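Local coordinates for protein cellulase (Bacillus sp. BG-CS10, PDB 5E09) that probably hydrolyses the internal beta-1,4-glucosidic bonds of cellulose, pairing a family 5 glycoside hydrolase barrel with carbohydrate-binding modules, at residues E53-I58 against N330-S335; L309-Q314 against Y321-Q326. All coordinates share one frame; numbering follows the deposited sequence.

Contact 1: E53-I58 against N330-S335; sequences EGYKSI and NMLKAS
Tyr55 and Leu332 meet at the buried end of a contact between two outer elements of the family 5 (beta/alpha)8 barrel: the turn leading from helix 44-52 into the second barrel strand, 57-60, and helix 326-337, which follows the eighth strand. The touch is narrow, with Tyr55 OH 4.0 Å from Leu332 CD1, and no hydrogen bond joins the two segments, so direct packing here rests on a phenol end against one methyl branch. CG of Tyr55 lies beside its backbone N and opposite its carbonyl carbon (chi1 -77°), which carries the ring off the turn to the leucine. Around this pair other side chains close in: Trp336 meets the Tyr55 ring edge-to-face, and Ile297 of helix 286-302 packs on Leu332.

The outer side is looser. Lys333, exposed to solvent, runs as an extended chain beside the turn, and its NZ stays 3.8 Å from Glu53 O, too far for a hydrogen bond. Its charge lies near the Glu53 carboxylate without forming a salt bridge, Lys333 NZ to Glu53 OE1 being 4.5 Å; the two charges probably attract only at longer range, while Glu53 OE1 takes a hydrogen bond from Trp323 NE1. Just after Glu53, Gly54 ends helix 44-52 in a Schellman motif. Its positive phi of 104° turns the chain just after the carbonyl of Glu53, whose O also has Lys333 CE at 3.9 Å.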
ATOM      1  N   GLU A  53      -5.328   7.522  17.325  1.00 44.70           N
ATOM      2  CA  GLU A  53      -6.125   7.115  16.176  1.00 41.19           C
ATOM      3  C   GLU A  53      -6.582   5.663  16.285  1.00 47.30           C
ATOM      4  O   GLU A  53      -7.296   5.165  15.415  1.00 54.72           O
ATOM      5  CB  GLU A  53      -5.338   7.329  14.883  1.00 47.01           C
ATOM      6  CG  GLU A  53      -5.048   8.796  14.572  1.00 48.19           C
ATOM      7  CD  GLU A  53      -6.314   9.618  14.357  1.00 57.05           C
ATOM      8  OE1 GLU A  53      -7.210   9.171  13.605  1.00 50.17           O
ATOM      9  OE2 GLU A  53      -6.414  10.713  14.950  1.00 68.09           O
ATOM     10  N   GLY A  54      -6.167   4.988  17.354  1.00 42.71           N
ATOM     11  CA  GLY A  54      -6.629   3.639  17.626  1.00 40.35           C
ATOM     12  C   GLY A  54      -5.624   2.547  17.304  1.00 48.94           C
ATOM     13  O   GLY A  54      -5.910   1.363  17.500  1.00 46.74           O
ATOM     14  N   TYR A  55      -4.451   2.937  16.804  1.00 45.35           N
ATOM     15  CA  TYR A  55      -3.387   1.979  16.519  1.00 46.41           C
ATOM     16  C   TYR A  55      -2.772   1.481  17.817  1.00 49.66           C
ATOM     17  O   TYR A  55      -2.483   2.271  18.714  1.00 45.28           O
ATOM     18  CB  TYR A  55      -2.320   2.602  15.616  1.00 36.67           C
ATOM     19  CG  TYR A  55      -2.758   2.673  14.174  1.00 51.86           C
ATOM     20  CD1 TYR A  55      -2.734   1.540  13.368  1.00 35.62           C
ATOM     21  CD2 TYR A  55      -3.221   3.866  13.623  1.00 48.59           C
ATOM     22  CE1 TYR A  55      -3.146   1.590  12.053  1.00 34.67           C
ATOM     23  CE2 TYR A  55      -3.640   3.924  12.302  1.00 48.94           C
ATOM     24  CZ  TYR A  55      -3.598   2.781  11.524  1.00 47.36           C
ATOM     25  OH  TYR A  55      -4.008   2.827  10.214  1.00 41.44           O
ATOM     26  N   LYS A  56      -2.577   0.169  17.918  1.00 44.40           N
ATOM     27  CA  LYS A  56      -2.080  -0.424  19.155  1.00 47.55           C
ATOM     28  C   LYS A  56      -0.642  -0.942  19.049  1.00 49.00           C
ATOM     29  O   LYS A  56      -0.103  -1.499  20.007  1.00 47.89           O
ATOM     30  CB  LYS A  56      -3.009  -1.552  19.604  1.00 43.01           C
ATOM     31  CG  LYS A  56      -4.376  -1.063  20.038  1.00 44.28           C
ATOM     32  CD  LYS A  56      -4.892  -1.851  21.215  1.00 55.84           C
ATOM     33  CE  LYS A  56      -4.872  -3.336  20.936  1.00 70.03           C
ATOM     34  NZ  LYS A  56      -5.326  -4.100  22.129  1.00 79.91           N
ATOM     35  N   SER A  57      -0.016  -0.752  17.894  1.00 41.79           N
ATOM     36  CA  SER A  57       1.388  -1.120  17.751  1.00 49.43           C
ATOM     37  C   SER A  57       2.041  -0.355  16.619  1.00 37.00           C
ATOM     38  O   SER A  57       1.384   0.068  15.671  1.00 47.90           O
ATOM     39  CB  SER A  57       1.548  -2.630  17.531  1.00 41.08           C
ATOM     40  OG  SER A  57       0.877  -3.057  16.364  1.00 47.75           O
ATOM     41  N   ILE A  58       3.346  -0.170  16.731  1.00 44.25           N
ATOM     42  CA  ILE A  58       4.069   0.598  15.742  1.00 37.99           C
ATOM     43  C   ILE A  58       5.335  -0.150  15.334  1.00 46.25           C
ATOM     44  O   ILE A  58       6.053  -0.696  16.173  1.00 40.69           O
ATOM     45  CB  ILE A  58       4.407   2.012  16.277  1.00 40.89           C
ATOM     46  CG1 ILE A  58       5.189   2.818  15.236  1.00 35.33           C
ATOM     47  CG2 ILE A  58       5.177   1.925  17.582  1.00 34.51           C
ATOM     48  CD1 ILE A  58       5.575   4.202  15.713  1.00 50.29           C
ATOM     49  N   ASN A 330     -11.003   6.205   7.471  1.00 38.38           N
ATOM     50  CA  ASN A 330     -12.287   5.794   8.019  1.00 46.27           C
ATOM     51  C   ASN A 330     -12.613   4.378   7.571  1.00 39.66           C
ATOM     52  O   ASN A 330     -13.145   3.585   8.346  1.00 45.56           O
ATOM     53  CB  ASN A 330     -13.408   6.753   7.604  1.00 37.96           C
ATOM     54  CG  ASN A 330     -13.385   8.055   8.388  1.00 48.76           C
ATOM     55  OD1 ASN A 330     -12.528   8.265   9.251  1.00 51.32           O
ATOM     56  ND2 ASN A 330     -14.323   8.940   8.083  1.00 45.56           N
HETATM   57  N   MSE A 331     -12.288   4.056   6.321  1.00 41.49           N
HETATM   58  CA  MSE A 331     -12.531   2.703   5.826  1.00 37.04           C
HETATM   59  C   MSE A 331     -11.656   1.679   6.560  1.00 41.59           C
HETATM   60  O   MSE A 331     -12.127   0.588   6.905  1.00 33.63           O
HETATM   61  CB  MSE A 331     -12.297   2.621   4.314  1.00 39.86           C
HETATM   62  CG  MSE A 331     -12.561   1.234   3.735  1.00 58.35           C
HETATM   63 SE   MSE A 331     -14.349   0.544   4.172  0.73 50.72          SE
HETATM   64  CE  MSE A 331     -15.230   0.904   2.468  1.00 47.69           C
ATOM     65  N   LEU A 332     -10.393   2.029   6.805  1.00 42.52           N
ATOM     66  CA  LEU A 332      -9.519   1.147   7.586  1.00 44.64           C
ATOM     67  C   LEU A 332     -10.074   0.916   8.997  1.00 45.40           C
ATOM     68  O   LEU A 332     -10.208  -0.226   9.459  1.00 40.19           O
ATOM     69  CB  LEU A 332      -8.103   1.726   7.684  1.00 38.68           C
ATOM     70  CG  LEU A 332      -7.320   2.028   6.406  1.00 44.95           C
ATOM     71  CD1 LEU A 332      -5.946   2.568   6.771  1.00 40.03           C
ATOM     72  CD2 LEU A 332      -7.205   0.798   5.497  1.00 32.47           C
ATOM     73  N   LYS A 333     -10.389   2.022   9.668  1.00 45.13           N
ATOM     74  CA  LYS A 333     -10.900   2.024  11.034  1.00 42.24           C
ATOM     75  C   LYS A 333     -12.154   1.174  11.148  1.00 43.79           C
ATOM     76  O   LYS A 333     -12.280   0.350  12.057  1.00 46.93           O
ATOM     77  CB  LYS A 333     -11.189   3.459  11.477  1.00 47.21           C
ATOM     78  CG  LYS A 333     -11.333   3.655  12.975  1.00 53.15           C
ATOM     79  CD  LYS A 333     -11.389   5.143  13.304  1.00 63.41           C
ATOM     80  CE  LYS A 333     -11.140   5.409  14.779  1.00 84.51           C
ATOM     81  NZ  LYS A 333     -10.745   6.828  15.022  1.00 80.56           N
ATOM     82  N   ALA A 334     -13.074   1.373  10.210  1.00 37.54           N
ATOM     83  CA  ALA A 334     -14.291   0.572  10.151  1.00 40.25           C
ATOM     84  C   ALA A 334     -13.957  -0.905   9.963  1.00 42.09           C
ATOM     85  O   ALA A 334     -14.549  -1.778  10.605  1.00 47.11           O
ATOM     86  CB  ALA A 334     -15.199   1.059   9.026  1.00 32.98           C
ATOM     87  N   SER A 335     -12.997  -1.182   9.086  1.00 38.53           N
ATOM     88  CA  SER A 335     -12.639  -2.561   8.778  1.00 36.84           C
ATOM     89  C   SER A 335     -11.993  -3.287   9.961  1.00 35.06           C
ATOM     90  O   SER A 335     -12.048  -4.515  10.030  1.00 37.86           O
ATOM     91  CB  SER A 335     -11.715  -2.606   7.561  1.00 42.52           C
ATOM     92  OG  SER A 335     -12.342  -1.997   6.442  1.00 48.24           O
TER

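Contact 2: L309-Q314 against Y321-Q326; sequences LWDNGQ and YSWYDQ
Tyr324 brings the CD2 and CE2 atoms of its ring up to the backbone of Gly313 and Gln314, joining the loop after the eighth strand of the (beta/alpha)8 barrel to the segment that returns from the 316-317/322-323 hairpin to helix 326-337. Gly313 O lies at the ring edge, near its plane, 3.3 Å from Tyr324 CE2. Gln314 O approaches obliquely, 3.3 Å from Tyr324 CD2. These are C-H to carbonyl approaches; no direct hydrogen bond crosses between the segments. A water does reach over: it donates to Gly313 O at 2.6 Å and has a long, weak contact with Tyr324 OH.

Deeper in, Asp311 OD2 stands 3.9 Å from Trp323 CZ3, at the edge of the indole and near its plane, with carboxylate and ring turned 26° from each other. With CG of Asp311 opposite its own backbone N (chi1 -167°), the carboxylate projects from the backbone toward the indole.

The next shell fixes this carboxylate. Asp311 OD1 accepts from Gly313 N at 3.0 Å in an Asx turn, the donor on the anti side and tilted from the carboxylate plane, and also from His315 N, while OD2 takes Trp21 NE1 and Leu316 N. Replacing Asp311 with an alanine would probably leave these N-H groups without their acceptor and the Gly313-Gln314 turn held less firmly beside Tyr324. Farther out, Asp325 N-caps helix 326-337, and its OD1 takes the backbone N of Phe328. Gln326 OE1 lies in the plane of the Trp323 ring, at its edge.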
ATOM      1  N   LEU A 309       0.067  -1.163   8.651  1.00 36.42           N
ATOM      2  CA  LEU A 309       0.015  -0.351   7.439  1.00 33.89           C
ATOM      3  C   LEU A 309       1.344   0.332   7.136  1.00 38.84           C
ATOM      4  O   LEU A 309       1.965   0.919   8.022  1.00 35.67           O
ATOM      5  CB  LEU A 309      -1.091   0.701   7.573  1.00 40.47           C
ATOM      6  CG  LEU A 309      -1.214   1.789   6.504  1.00 40.29           C
ATOM      7  CD1 LEU A 309      -1.809   1.223   5.225  1.00 35.69           C
ATOM      8  CD2 LEU A 309      -2.036   2.963   7.028  1.00 31.99           C
ATOM      9  N   TRP A 310       1.776   0.257   5.882  1.00 32.07           N
ATOM     10  CA  TRP A 310       2.986   0.958   5.471  1.00 39.67           C
ATOM     11  C   TRP A 310       2.665   2.425   5.204  1.00 39.29           C
ATOM     12  O   TRP A 310       1.847   2.739   4.340  1.00 38.77           O
ATOM     13  CB  TRP A 310       3.607   0.321   4.222  1.00 38.68           C
ATOM     14  CG  TRP A 310       4.799   1.088   3.725  1.00 41.97           C
ATOM     15  CD1 TRP A 310       4.867   1.871   2.603  1.00 38.16           C
ATOM     16  CD2 TRP A 310       6.080   1.175   4.345  1.00 31.48           C
ATOM     17  NE1 TRP A 310       6.114   2.425   2.485  1.00 42.08           N
ATOM     18  CE2 TRP A 310       6.887   2.012   3.553  1.00 35.63           C
ATOM     19  CE3 TRP A 310       6.640   0.608   5.501  1.00 37.18           C
ATOM     20  CZ2 TRP A 310       8.211   2.309   3.861  1.00 33.36           C
ATOM     21  CZ3 TRP A 310       7.958   0.903   5.816  1.00 38.20           C
ATOM     22  CH2 TRP A 310       8.728   1.747   4.998  1.00 34.41           C
ATOM     23  N   ASP A 311       3.307   3.316   5.952  1.00 38.34           N
ATOM     24  CA  ASP A 311       3.067   4.750   5.821  1.00 35.11           C
ATOM     25  C   ASP A 311       4.387   5.497   5.694  1.00 34.19           C
ATOM     26  O   ASP A 311       5.054   5.744   6.691  1.00 37.18           O
ATOM     27  CB  ASP A 311       2.277   5.267   7.026  1.00 37.69           C
ATOM     28  CG  ASP A 311       1.708   6.675   6.814  1.00 54.30           C
ATOM     29  OD1 ASP A 311       2.221   7.432   5.953  1.00 38.36           O
ATOM     30  OD2 ASP A 311       0.737   7.020   7.530  1.00 40.23           O
ATOM     31  N   ASN A 312       4.755   5.860   4.466  1.00 39.65           N
ATOM     32  CA  ASN A 312       6.041   6.509   4.209  1.00 42.73           C
ATOM     33  C   ASN A 312       5.979   8.021   4.399  1.00 48.07           C
ATOM     34  O   ASN A 312       6.938   8.733   4.092  1.00 37.83           O
ATOM     35  CB  ASN A 312       6.536   6.184   2.790  1.00 38.79           C
ATOM     36  CG  ASN A 312       5.591   6.679   1.691  1.00 46.77           C
ATOM     37  OD1 ASN A 312       4.745   7.548   1.915  1.00 46.76           O
ATOM     38  ND2 ASN A 312       5.748   6.129   0.490  1.00 36.77           N
ATOM     39  N   GLY A 313       4.839   8.501   4.890  1.00 45.63           N
ATOM     40  CA  GLY A 313       4.590   9.925   5.018  1.00 41.24           C
ATOM     41  C   GLY A 313       3.385  10.380   4.211  1.00 48.77           C
ATOM     42  O   GLY A 313       2.928  11.516   4.351  1.00 45.67           O
ATOM     43  N   GLN A 314       2.860   9.485   3.377  1.00 40.82           N
ATOM     44  CA  GLN A 314       1.813   9.834   2.420  1.00 33.96           C
ATOM     45  C   GLN A 314       0.387   9.601   2.921  1.00 40.46           C
ATOM     46  O   GLN A 314      -0.570   9.969   2.241  1.00 40.65           O
ATOM     47  CB  GLN A 314       2.010   9.045   1.120  1.00 39.79           C
ATOM     48  CG  GLN A 314       1.581   7.587   1.198  1.00 38.33           C
ATOM     49  CD  GLN A 314       1.945   6.792  -0.052  1.00 44.30           C
ATOM     50  OE1 GLN A 314       2.308   5.617   0.031  1.00 45.87           O
ATOM     51  NE2 GLN A 314       1.848   7.431  -1.213  1.00 43.57           N
ATOM     52  N   TYR A 321      -0.645  16.325  11.678  1.00 45.44           N
ATOM     53  CA  TYR A 321      -1.086  15.179  12.470  1.00 41.32           C
ATOM     54  C   TYR A 321      -2.532  14.780  12.184  1.00 46.77           C
ATOM     55  O   TYR A 321      -3.263  14.384  13.091  1.00 49.52           O
ATOM     56  CB  TYR A 321      -0.894  15.463  13.960  1.00 43.04           C
ATOM     57  CG  TYR A 321       0.537  15.807  14.291  1.00 58.22           C
ATOM     58  CD1 TYR A 321       1.524  14.830  14.272  1.00 53.47           C
ATOM     59  CD2 TYR A 321       0.909  17.110  14.592  1.00 49.48           C
ATOM     60  CE1 TYR A 321       2.839  15.139  14.553  1.00 59.60           C
ATOM     61  CE2 TYR A 321       2.224  17.428  14.878  1.00 51.91           C
ATOM     62  CZ  TYR A 321       3.185  16.438  14.857  1.00 56.04           C
ATOM     63  OH  TYR A 321       4.497  16.742  15.141  1.00 54.92           O
ATOM     64  N   SER A 322      -2.937  14.878  10.919  1.00 47.66           N
ATOM     65  CA  SER A 322      -4.224  14.344  10.478  1.00 53.07           C
ATOM     66  C   SER A 322      -4.069  13.654   9.116  1.00 46.27           C
ATOM     67  O   SER A 322      -3.121  13.927   8.381  1.00 42.23           O
ATOM     68  CB  SER A 322      -5.277  15.452  10.410  1.00 47.73           C
ATOM     69  OG  SER A 322      -5.001  16.339   9.340  1.00 66.59           O
ATOM     70  N   TRP A 323      -4.994  12.758   8.784  1.00 47.04           N
ATOM     71  CA  TRP A 323      -4.892  11.967   7.554  1.00 37.87           C
ATOM     72  C   TRP A 323      -5.120  12.795   6.287  1.00 38.72           C
ATOM     73  O   TRP A 323      -6.078  13.565   6.202  1.00 55.27           O
ATOM     74  CB  TRP A 323      -5.889  10.802   7.596  1.00 36.99           C
ATOM     75  CG  TRP A 323      -5.766   9.964   8.836  1.00 49.96           C
ATOM     76  CD1 TRP A 323      -6.563  10.015   9.943  1.00 50.57           C
ATOM     77  CD2 TRP A 323      -4.779   8.962   9.103  1.00 48.12           C
ATOM     78  NE1 TRP A 323      -6.138   9.102  10.881  1.00 47.84           N
ATOM     79  CE2 TRP A 323      -5.036   8.440  10.388  1.00 52.52           C
ATOM     80  CE3 TRP A 323      -3.694   8.447   8.379  1.00 38.56           C
ATOM     81  CZ2 TRP A 323      -4.260   7.441  10.970  1.00 41.35           C
ATOM     82  CZ3 TRP A 323      -2.921   7.451   8.956  1.00 45.78           C
ATOM     83  CH2 TRP A 323      -3.207   6.960  10.239  1.00 43.86           C
ATOM     84  N   TYR A 324      -4.240  12.630   5.301  1.00 42.87           N
ATOM     85  CA  TYR A 324      -4.435  13.230   3.978  1.00 44.60           C
ATOM     86  C   TYR A 324      -5.777  12.835   3.367  1.00 38.46           C
ATOM     87  O   TYR A 324      -6.462  13.654   2.766  1.00 44.61           O
ATOM     88  CB  TYR A 324      -3.319  12.816   3.021  1.00 41.77           C
ATOM     89  CG  TYR A 324      -2.000  13.526   3.209  1.00 44.56           C
ATOM     90  CD1 TYR A 324      -1.830  14.845   2.802  1.00 45.13           C
ATOM     91  CD2 TYR A 324      -0.910  12.864   3.762  1.00 42.35           C
ATOM     92  CE1 TYR A 324      -0.611  15.493   2.957  1.00 44.03           C
ATOM     93  CE2 TYR A 324       0.310  13.501   3.921  1.00 45.12           C
ATOM     94  CZ  TYR A 324       0.454  14.814   3.518  1.00 49.38           C
ATOM     95  OH  TYR A 324       1.670  15.441   3.684  1.00 55.27           O
ATOM     96  N   ASP A 325      -6.139  11.567   3.526  1.00 40.45           N
ATOM     97  CA  ASP A 325      -7.367  11.024   2.959  1.00 41.62           C
ATOM     98  C   ASP A 325      -8.222  10.420   4.074  1.00 42.05           C
ATOM     99  O   ASP A 325      -8.076   9.245   4.417  1.00 43.53           O
ATOM    100  CB  ASP A 325      -7.033   9.981   1.884  1.00 42.34           C
ATOM    101  CG  ASP A 325      -8.264   9.448   1.158  1.00 49.57           C
ATOM    102  OD1 ASP A 325      -9.374   9.460   1.731  1.00 45.71           O
ATOM    103  OD2 ASP A 325      -8.112   8.993   0.003  1.00 45.93           O
ATOM    104  N   GLN A 326      -9.126  11.232   4.618  1.00 45.31           N
ATOM    105  CA  GLN A 326      -9.940  10.842   5.764  1.00 40.09           C
ATOM    106  C   GLN A 326     -10.883   9.690   5.449  1.00 38.78           C
ATOM    107  O   GLN A 326     -11.145   8.839   6.299  1.00 45.06           O
ATOM    108  CB  GLN A 326     -10.746  12.041   6.269  1.00 43.08           C
ATOM    109  CG  GLN A 326     -11.457  11.794   7.583  1.00 39.82           C
ATOM    110  CD  GLN A 326     -10.493  11.647   8.748  1.00 53.72           C
ATOM    111  OE1 GLN A 326      -9.529  12.409   8.877  1.00 45.24           O
ATOM    112  NE2 GLN A 326     -10.749  10.659   9.604  1.00 41.72           N
TER
HETATM  113  O   HOH W   1       3.531  13.534   5.953  1.00 47.07           O

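In the fold
Contacts 1 and 2 have centres about 12 Å apart and share one buried region, where the eighth strand of the barrel approaches the turn before its second. Trp323 is one bridge: besides its hydrogen bond to Glu53, its CH2 packs 3.7 Å from Tyr55 CE2. Leu309 CD2 is another, lying 3.7 Å from Tyr55 OH and 3.9 Å from Leu332 CD1. Along the chain, contact 2 is nested inside the loop closed by contact 1, and strand 322-323 leads directly into helix 326-337. Toward the barrel interior, Trp310 touches Glu271 of the seventh strand, whose end in family 5 enzymes typically carries the catalytic nucleophile.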